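Local coordinates for citrate synthase (Metallosphaera sedula, PDB 6ABX), which probably condenses oxaloacetate with acetyl-CoA and water to give citrate and CoA in the tricarboxylic acid cycle, at residues D63-S75 with D111-T125. Sequence-based numbering, arbitrary orientation.
Sequences DFKSRLAEERSIS and DLIGKAIKMTAKIPT
Helix 63-69 meets helix 112-125 at 62°, their axes 9.6 Å apart at closest approach, and the chain that follows helix 63-69, residues 70-75, runs on across helix 112-125. Ile117 fills the crossing with its two branches: CG2 packs on Leu68 CD2 at 3.7 Å, while CD1 touches the Phe64 ring and lies 3.4 Å above the plane of the Arg67 guanidinium, offset toward its rim. Arg67, its CG anti to the backbone N (chi1 -175°) and its chain extended, carries that flat group to the start of helix 112-125, where Asp111 is the N-cap. Water 2 joins them, accepting from Arg67 NH2 and donating to Asp111 OD1. Gly114 has no side chain, and a CB there would run into Asp111 OD2 and crowd Arg67 NH2. Such helix-on-helix packing builds the largely helical citrate synthase fold, and Trp51 of helix 43-52 also covers Ile117. Where helix 63-69 gives way to the turn from Ala69 to Arg72, Ala121 CB lies 3.4 Å from Leu68 O and 3.5 Å from Glu71 O, a closeness that suits a small side chain. Lys122 lays its long aliphatic chain alongside the loop, CG 3.2 Å from Glu71 O, and its NZ binds water 3. Shortened to an alanine, this side chain would probably leave a gap beside the Glu71 and Ser73 carbonyls and deprive that water of its ammonium donor. Thr125 OG1 donates to Arg72 O (2.7 Å), while its methyl CG2 rests on Ile74; the Arg72 guanidinium itself turns to Leu146 O.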
ATOM      1  N   ASP A  63      -5.175 -31.840   5.139  1.00 16.36           N
ATOM      2  CA  ASP A  63      -6.328 -30.963   5.003  1.00 17.85           C
ATOM      3  C   ASP A  63      -5.915 -29.604   4.409  1.00 17.88           C
ATOM      4  O   ASP A  63      -6.606 -29.038   3.603  1.00 17.95           O
ATOM      5  CB  ASP A  63      -7.046 -30.735   6.341  1.00 20.60           C
ATOM      6  CG  ASP A  63      -7.772 -31.979   6.813  1.00 22.44           C
ATOM      7  OD1 ASP A  63      -7.785 -32.966   6.048  1.00 22.38           O
ATOM      8  OD2 ASP A  63      -8.307 -31.935   7.931  1.00 24.72           O
ATOM      9  N   PHE A  64      -4.799 -29.046   4.899  1.00 15.66           N
ATOM     10  CA  PHE A  64      -4.336 -27.704   4.558  1.00 15.25           C
ATOM     11  C   PHE A  64      -3.861 -27.683   3.111  1.00 14.22           C
ATOM     12  O   PHE A  64      -4.180 -26.693   2.384  1.00 14.89           O
ATOM     13  CB  PHE A  64      -3.194 -27.302   5.486  1.00 14.30           C
ATOM     14  CG  PHE A  64      -2.604 -25.943   5.237  1.00 13.65           C
ATOM     15  CD1 PHE A  64      -3.335 -24.771   5.469  1.00 16.34           C
ATOM     16  CD2 PHE A  64      -1.320 -25.842   4.756  1.00 13.89           C
ATOM     17  CE1 PHE A  64      -2.743 -23.530   5.286  1.00 15.77           C
ATOM     18  CE2 PHE A  64      -0.748 -24.603   4.535  1.00 14.47           C
ATOM     19  CZ  PHE A  64      -1.457 -23.451   4.811  1.00 16.43           C
ATOM     20  N   LYS A  65      -3.144 -28.736   2.706  1.00 15.64           N
ATOM     21  CA  LYS A  65      -2.672 -28.875   1.272  1.00 15.73           C
ATOM     22  C   LYS A  65      -3.886 -28.866   0.338  1.00 16.77           C
ATOM     23  O   LYS A  65      -3.905 -28.188  -0.658  1.00 16.26           O
ATOM     24  CB  LYS A  65      -1.884 -30.168   1.047  1.00 17.30           C
ATOM     25  CG  LYS A  65      -0.459 -30.117   1.558  1.00 20.51           C
ATOM     26  CD  LYS A  65       0.134 -31.513   1.666  1.00 23.86           C
ATOM     27  CE  LYS A  65       0.327 -32.228   0.354  1.00 28.91           C
ATOM     28  NZ  LYS A  65       0.786 -33.613   0.613  1.00 32.29           N
ATOM     29  N   SER A  66      -4.954 -29.555   0.748  1.00 15.97           N
ATOM     30  CA  SER A  66      -6.209 -29.596  -0.022  1.00 16.03           C
ATOM     31  C   SER A  66      -6.875 -28.234  -0.095  1.00 15.22           C
ATOM     32  O   SER A  66      -7.333 -27.841  -1.133  1.00 16.60           O
ATOM     33  CB  SER A  66      -7.167 -30.618   0.526  1.00 18.20           C
ATOM     34  OG  SER A  66      -6.647 -31.899   0.293  1.00 24.28           O
ATOM     35  N   ARG A  67      -6.901 -27.516   1.018  1.00 14.30           N
ATOM     36  CA  ARG A  67      -7.506 -26.257   1.076  1.00 15.99           C
ATOM     37  C   ARG A  67      -6.824 -25.279   0.136  1.00 16.36           C
ATOM     38  O   ARG A  67      -7.521 -24.555  -0.573  1.00 17.96           O
ATOM     39  CB  ARG A  67      -7.500 -25.712   2.491  1.00 18.90           C
ATOM     40  CG  ARG A  67      -8.251 -24.399   2.590  1.00 22.39           C
ATOM     41  CD  ARG A  67      -8.336 -23.885   3.994  1.00 27.70           C
ATOM     42  NE  ARG A  67      -9.151 -22.675   4.008  1.00 29.16           N
ATOM     43  CZ  ARG A  67      -9.322 -21.916   5.074  1.00 32.52           C
ATOM     44  NH1 ARG A  67      -8.715 -22.235   6.212  1.00 30.17           N
ATOM     45  NH2 ARG A  67     -10.103 -20.850   4.977  1.00 29.38           N
ATOM     46  N   LEU A  68      -5.486 -25.210   0.183  1.00 13.46           N
ATOM     47  CA  LEU A  68      -4.760 -24.346  -0.765  1.00 14.00           C
ATOM     48  C   LEU A  68      -5.044 -24.758  -2.218  1.00 13.92           C
ATOM     49  O   LEU A  68      -5.392 -23.878  -3.071  1.00 14.63           O
ATOM     50  CB  LEU A  68      -3.249 -24.397  -0.485  1.00 14.53           C
ATOM     51  CG  LEU A  68      -2.697 -23.447   0.571  1.00 15.17           C
ATOM     52  CD1 LEU A  68      -1.297 -23.884   0.993  1.00 16.40           C
ATOM     53  CD2 LEU A  68      -2.679 -22.034   0.044  1.00 16.61           C
ATOM     54  N   ALA A  69      -4.916 -26.041  -2.517  1.00 13.85           N
ATOM     55  CA  ALA A  69      -4.976 -26.546  -3.886  1.00 14.90           C
ATOM     56  C   ALA A  69      -6.338 -26.205  -4.516  1.00 15.99           C
ATOM     57  O   ALA A  69      -6.450 -25.913  -5.712  1.00 15.40           O
ATOM     58  CB  ALA A  69      -4.706 -28.021  -3.903  1.00 15.50           C
ATOM     59  N   GLU A  70      -7.403 -26.266  -3.691  1.00 13.37           N
ATOM     60  CA  GLU A  70      -8.748 -26.005  -4.162  1.00 15.14           C
ATOM     61  C   GLU A  70      -9.098 -24.495  -4.214  1.00 15.83           C
ATOM     62  O   GLU A  70     -10.231 -24.165  -4.602  1.00 16.46           O
ATOM     63  CB  GLU A  70      -9.750 -26.763  -3.286  1.00 16.38           C
ATOM     64  CG  GLU A  70      -9.641 -28.253  -3.392  1.00 16.65           C
ATOM     65  CD  GLU A  70      -9.970 -28.906  -4.721  1.00 18.69           C
ATOM     66  OE1 GLU A  70      -9.569 -30.070  -4.905  1.00 20.07           O
ATOM     67  OE2 GLU A  70     -10.684 -28.272  -5.563  1.00 18.87           O
ATOM     68  N   GLU A  71      -8.139 -23.564  -3.993  1.00 13.99           N
ATOM     69  CA  GLU A  71      -8.407 -22.143  -3.988  1.00 13.68           C
ATOM     70  C   GLU A  71      -7.582 -21.399  -5.064  1.00 12.26           C
ATOM     71  O   GLU A  71      -7.515 -20.178  -5.071  1.00 14.60           O
ATOM     72  CB  GLU A  71      -8.122 -21.551  -2.620  1.00 18.04           C
ATOM     73  CG  GLU A  71      -9.054 -22.122  -1.580  1.00 24.20           C
ATOM     74  CD  GLU A  71     -10.330 -21.359  -1.350  1.00 32.65           C
ATOM     75  OE1 GLU A  71     -10.996 -21.747  -0.380  1.00 36.38           O
ATOM     76  OE2 GLU A  71     -10.629 -20.358  -2.117  1.00 31.96           O
ATOM     77  N   ARG A  72      -7.054 -22.157  -6.016  1.00 11.63           N
ATOM     78  CA  ARG A  72      -6.074 -21.647  -7.022  1.00 11.68           C
ATOM     79  C   ARG A  72      -6.682 -20.941  -8.244  1.00 11.99           C
ATOM     80  O   ARG A  72      -5.901 -20.266  -8.961  1.00 12.07           O
ATOM     81  CB  ARG A  72      -5.183 -22.771  -7.519  1.00 11.69           C
ATOM     82  CG  ARG A  72      -4.198 -23.282  -6.489  1.00 11.82           C
ATOM     83  CD  ARG A  72      -3.504 -24.508  -7.036  1.00 12.24           C
ATOM     84  NE  ARG A  72      -2.581 -25.081  -6.102  1.00 11.69           N
ATOM     85  CZ  ARG A  72      -2.191 -26.341  -6.087  1.00 11.83           C
ATOM     86  NH1 ARG A  72      -2.499 -27.145  -7.107  1.00 10.86           N
ATOM     87  NH2 ARG A  72      -1.442 -26.769  -5.081  1.00 12.09           N
ATOM     88  N   SER A  73      -7.986 -21.111  -8.520  1.00 12.98           N
ATOM     89  CA  SER A  73      -8.619 -20.576  -9.741  1.00 13.47           C
ATOM     90  C   SER A  73      -8.788 -19.075  -9.624  1.00 14.03           C
ATOM     91  O   SER A  73      -9.072 -18.593  -8.511  1.00 15.82           O
ATOM     92  CB  SER A  73     -10.008 -21.162 -10.002  1.00 15.42           C
ATOM     93  OG  SER A  73      -9.870 -22.503 -10.293  1.00 22.97           O
ATOM     94  N   ILE A  74      -8.670 -18.395 -10.760  1.00 13.49           N
ATOM     95  CA  ILE A  74      -8.906 -16.964 -10.800  1.00 14.45           C
ATOM     96  C   ILE A  74     -10.180 -16.663 -11.597  1.00 14.76           C
ATOM     97  O   ILE A  74     -10.554 -17.401 -12.533  1.00 13.78           O
ATOM     98  CB  ILE A  74      -7.674 -16.228 -11.343  1.00 15.02           C
ATOM     99  CG1 ILE A  74      -7.254 -16.750 -12.718  1.00 14.07           C
ATOM    100  CG2 ILE A  74      -6.532 -16.301 -10.342  1.00 15.55           C
ATOM    101  CD1 ILE A  74      -6.093 -15.975 -13.357  1.00 15.84           C
ATOM    102  N   SER A  75     -10.757 -15.512 -11.290  1.00 15.14           N
ATOM    103  CA  SER A  75     -12.001 -15.081 -11.940  1.00 15.85           C
ATOM    104  C   SER A  75     -11.775 -14.787 -13.408  1.00 17.90           C
ATOM    105  O   SER A  75     -10.665 -14.509 -13.861  1.00 15.65           O
ATOM    106  CB  SER A  75     -12.604 -13.896 -11.243  1.00 15.88           C
ATOM    107  OG  SER A  75     -11.792 -12.729 -11.378  1.00 15.87           O
ATOM    108  N   ASP A 111     -12.136 -13.369   8.438  1.00 25.74           N
ATOM    109  CA  ASP A 111     -11.362 -14.511   7.968  1.00 23.04           C
ATOM    110  C   ASP A 111     -10.066 -14.067   7.267  1.00 19.72           C
ATOM    111  O   ASP A 111      -9.830 -14.427   6.060  1.00 17.35           O
ATOM    112  CB  ASP A 111     -12.181 -15.355   6.998  1.00 24.35           C
ATOM    113  CG  ASP A 111     -11.539 -16.711   6.759  1.00 27.90           C
ATOM    114  OD1 ASP A 111     -10.542 -17.092   7.543  1.00 24.54           O
ATOM    115  OD2 ASP A 111     -11.989 -17.367   5.786  1.00 31.80           O
ATOM    116  N   LEU A 112      -9.199 -13.421   8.039  1.00 18.16           N
ATOM    117  CA  LEU A 112      -7.880 -12.932   7.518  1.00 17.37           C
ATOM    118  C   LEU A 112      -7.135 -14.124   6.898  1.00 15.88           C
ATOM    119  O   LEU A 112      -6.641 -14.052   5.737  1.00 14.14           O
ATOM    120  CB  LEU A 112      -7.112 -12.301   8.679  1.00 18.15           C
ATOM    121  CG  LEU A 112      -5.807 -11.582   8.340  1.00 16.06           C
ATOM    122  CD1 LEU A 112      -5.419 -10.651   9.457  1.00 17.41           C
ATOM    123  CD2 LEU A 112      -4.674 -12.537   8.021  1.00 14.97           C
ATOM    124  N   ILE A 113      -7.023 -15.218   7.663  1.00 15.86           N
ATOM    125  CA  ILE A 113      -6.116 -16.297   7.185  1.00 15.21           C
ATOM    126  C   ILE A 113      -6.740 -16.954   5.953  1.00 15.65           C
ATOM    127  O   ILE A 113      -6.011 -17.343   5.029  1.00 14.86           O
ATOM    128  CB  ILE A 113      -5.689 -17.299   8.283  1.00 17.58           C
ATOM    129  CG1 ILE A 113      -4.822 -16.595   9.331  1.00 20.58           C
ATOM    130  CG2 ILE A 113      -4.910 -18.464   7.669  1.00 18.62           C
ATOM    131  CD1 ILE A 113      -4.519 -17.442  10.572  1.00 24.27           C
ATOM    132  N   GLY A 114      -8.078 -17.077   5.911  1.00 14.59           N
ATOM    133  CA  GLY A 114      -8.716 -17.647   4.695  1.00 15.16           C
ATOM    134  C   GLY A 114      -8.437 -16.797   3.453  1.00 13.40           C
ATOM    135  O   GLY A 114      -8.235 -17.339   2.370  1.00 14.66           O
ATOM    136  N   LYS A 115      -8.445 -15.473   3.611  1.00 12.40           N
ATOM    137  CA  LYS A 115      -8.138 -14.558   2.487  1.00 13.87           C
ATOM    138  C   LYS A 115      -6.660 -14.631   2.129  1.00 12.98           C
ATOM    139  O   LYS A 115      -6.323 -14.603   0.942  1.00 12.19           O
ATOM    140  CB  LYS A 115      -8.626 -13.145   2.812  1.00 14.77           C
ATOM    141  CG  LYS A 115     -10.141 -13.034   2.826  1.00 15.95           C
ATOM    142  CD  LYS A 115     -10.662 -11.770   3.478  1.00 18.01           C
ATOM    143  CE  LYS A 115     -12.166 -11.674   3.354  1.00 18.78           C
ATOM    144  NZ  LYS A 115     -12.700 -10.567   4.162  1.00 23.90           N
ATOM    145  N   ALA A 116      -5.795 -14.814   3.134  1.00 12.53           N
ATOM    146  CA  ALA A 116      -4.341 -15.002   2.918  1.00 12.69           C
ATOM    147  C   ALA A 116      -4.106 -16.273   2.088  1.00 12.71           C
ATOM    148  O   ALA A 116      -3.312 -16.303   1.169  1.00 10.92           O
ATOM    149  CB  ALA A 116      -3.637 -15.044   4.252  1.00 12.72           C
ATOM    150  N   ILE A 117      -4.845 -17.315   2.418  1.00 12.45           N
ATOM    151  CA  ILE A 117      -4.762 -18.611   1.698  1.00 13.52           C
ATOM    152  C   ILE A 117      -5.212 -18.435   0.244  1.00 12.07           C
ATOM    153  O   ILE A 117      -4.483 -18.889  -0.666  1.00 12.17           O
ATOM    154  CB  ILE A 117      -5.582 -19.708   2.412  1.00 14.20           C
ATOM    155  CG1 ILE A 117      -4.892 -20.136   3.708  1.00 15.74           C
ATOM    156  CG2 ILE A 117      -5.845 -20.888   1.478  1.00 13.32           C
ATOM    157  CD1 ILE A 117      -5.822 -20.927   4.620  1.00 17.97           C
ATOM    158  N   LYS A 118      -6.295 -17.676   0.006  1.00 12.06           N
ATOM    159  CA  LYS A 118      -6.730 -17.422  -1.339  1.00 12.87           C
ATOM    160  C   LYS A 118      -5.649 -16.697  -2.153  1.00 11.97           C
ATOM    161  O   LYS A 118      -5.351 -17.052  -3.305  1.00 12.55           O
ATOM    162  CB  LYS A 118      -8.045 -16.650  -1.349  1.00 15.30           C
ATOM    163  CG  LYS A 118      -9.247 -17.519  -0.995  1.00 18.44           C
ATOM    164  CD  LYS A 118     -10.521 -16.744  -0.943  1.00 20.62           C
ATOM    165  CE  LYS A 118     -11.694 -17.704  -0.886  1.00 26.43           C
ATOM    166  NZ  LYS A 118     -12.968 -16.977  -0.715  1.00 33.98           N
ATOM    167  N   MET A 119      -5.087 -15.641  -1.593  1.00 12.26           N
ATOM    168  CA  MET A 119      -4.057 -14.878  -2.312  1.00 11.56           C
ATOM    169  C   MET A 119      -2.839 -15.771  -2.607  1.00 12.02           C
ATOM    170  O   MET A 119      -2.255 -15.753  -3.717  1.00 11.60           O
ATOM    171  CB  MET A 119      -3.629 -13.636  -1.522  1.00 13.18           C
ATOM    172  CG  MET A 119      -4.672 -12.533  -1.529  1.00 12.82           C
ATOM    173  SD  MET A 119      -4.112 -11.079  -0.625  1.00 12.87           S
ATOM    174  CE  MET A 119      -4.874 -11.349   0.971  1.00 14.58           C
ATOM    175  N   THR A 120      -2.421 -16.575  -1.633  1.00 11.04           N
ATOM    176  CA  THR A 120      -1.264 -17.406  -1.754  1.00 10.17           C
ATOM    177  C   THR A 120      -1.490 -18.481  -2.835  1.00 11.22           C
ATOM    178  O   THR A 120      -0.621 -18.752  -3.645  1.00 11.89           O
ATOM    179  CB  THR A 120      -0.913 -18.063  -0.411  1.00 11.32           C
ATOM    180  OG1 THR A 120      -0.673 -17.038   0.570  1.00 12.21           O
ATOM    181  CG2 THR A 120       0.274 -18.986  -0.509  1.00 10.55           C
ATOM    182  N   ALA A 121      -2.697 -19.024  -2.908  1.00 10.40           N
ATOM    183  CA  ALA A 121      -3.061 -19.989  -3.918  1.00 10.88           C
ATOM    184  C   ALA A 121      -3.111 -19.368  -5.307  1.00 10.67           C
ATOM    185  O   ALA A 121      -2.733 -20.025  -6.302  1.00 13.12           O
ATOM    186  CB  ALA A 121      -4.394 -20.663  -3.601  1.00 10.74           C
ATOM    187  N   LYS A 122      -3.634 -18.164  -5.425  1.00 11.02           N
ATOM    188  CA  LYS A 122      -3.960 -17.613  -6.724  1.00 11.67           C
ATOM    189  C   LYS A 122      -2.825 -16.834  -7.361  1.00 11.38           C
ATOM    190  O   LYS A 122      -2.785 -16.787  -8.584  1.00 11.44           O
ATOM    191  CB  LYS A 122      -5.145 -16.667  -6.645  1.00 12.54           C
ATOM    192  CG  LYS A 122      -6.457 -17.337  -6.219  1.00 12.72           C
ATOM    193  CD  LYS A 122      -7.556 -16.373  -5.888  1.00 13.61           C
ATOM    194  CE  LYS A 122      -8.856 -17.127  -5.619  1.00 14.14           C
ATOM    195  NZ  LYS A 122     -10.017 -16.229  -5.477  1.00 17.02           N
ATOM    196  N   ILE A 123      -1.895 -16.276  -6.574  1.00 11.19           N
ATOM    197  CA  ILE A 123      -0.852 -15.482  -7.192  1.00 10.39           C
ATOM    198  C   ILE A 123      -0.092 -16.284  -8.247  1.00 10.75           C
ATOM    199  O   ILE A 123       0.210 -15.737  -9.323  1.00  9.94           O
ATOM    200  CB  ILE A 123       0.015 -14.781  -6.131  1.00 10.88           C
ATOM    201  CG1 ILE A 123      -0.817 -13.629  -5.554  1.00 11.08           C
ATOM    202  CG2 ILE A 123       1.313 -14.326  -6.750  1.00 11.24           C
ATOM    203  CD1 ILE A 123      -0.335 -13.042  -4.246  1.00 11.49           C
ATOM    204  N   PRO A 124       0.343 -17.531  -7.987  1.00 10.71           N
ATOM    205  CA  PRO A 124       1.038 -18.305  -9.024  1.00 10.76           C
ATOM    206  C   PRO A 124       0.211 -18.476 -10.290  1.00 10.56           C
ATOM    207  O   PRO A 124       0.792 -18.515 -11.402  1.00 11.31           O
ATOM    208  CB  PRO A 124       1.367 -19.669  -8.396  1.00 11.01           C
ATOM    209  CG  PRO A 124       1.379 -19.323  -6.884  1.00 11.74           C
ATOM    210  CD  PRO A 124       0.335 -18.251  -6.702  1.00 11.31           C
ATOM    211  N   THR A 125      -1.103 -18.573 -10.161  1.00 11.07           N
ATOM    212  CA  THR A 125      -1.944 -18.709 -11.334  1.00 11.41           C
ATOM    213  C   THR A 125      -1.826 -17.464 -12.223  1.00 10.86           C
ATOM    214  O   THR A 125      -1.707 -17.534 -13.424  1.00 11.61           O
ATOM    215  CB  THR A 125      -3.392 -18.963 -10.932  1.00 11.75           C
ATOM    216  OG1 THR A 125      -3.370 -20.015  -9.954  1.00 12.16           O
ATOM    217  CG2 THR A 125      -4.286 -19.277 -12.116  1.00 13.38           C
TER
HETATM  218  O   HOH W   1      -9.674 -19.745   1.991  1.00 21.77           O
HETATM  219  O   HOH W   2     -10.327 -19.712   7.760  1.00 38.48           O
HETATM  220  O   HOH W   3      -9.970 -14.620  -8.188  1.00  6.76           O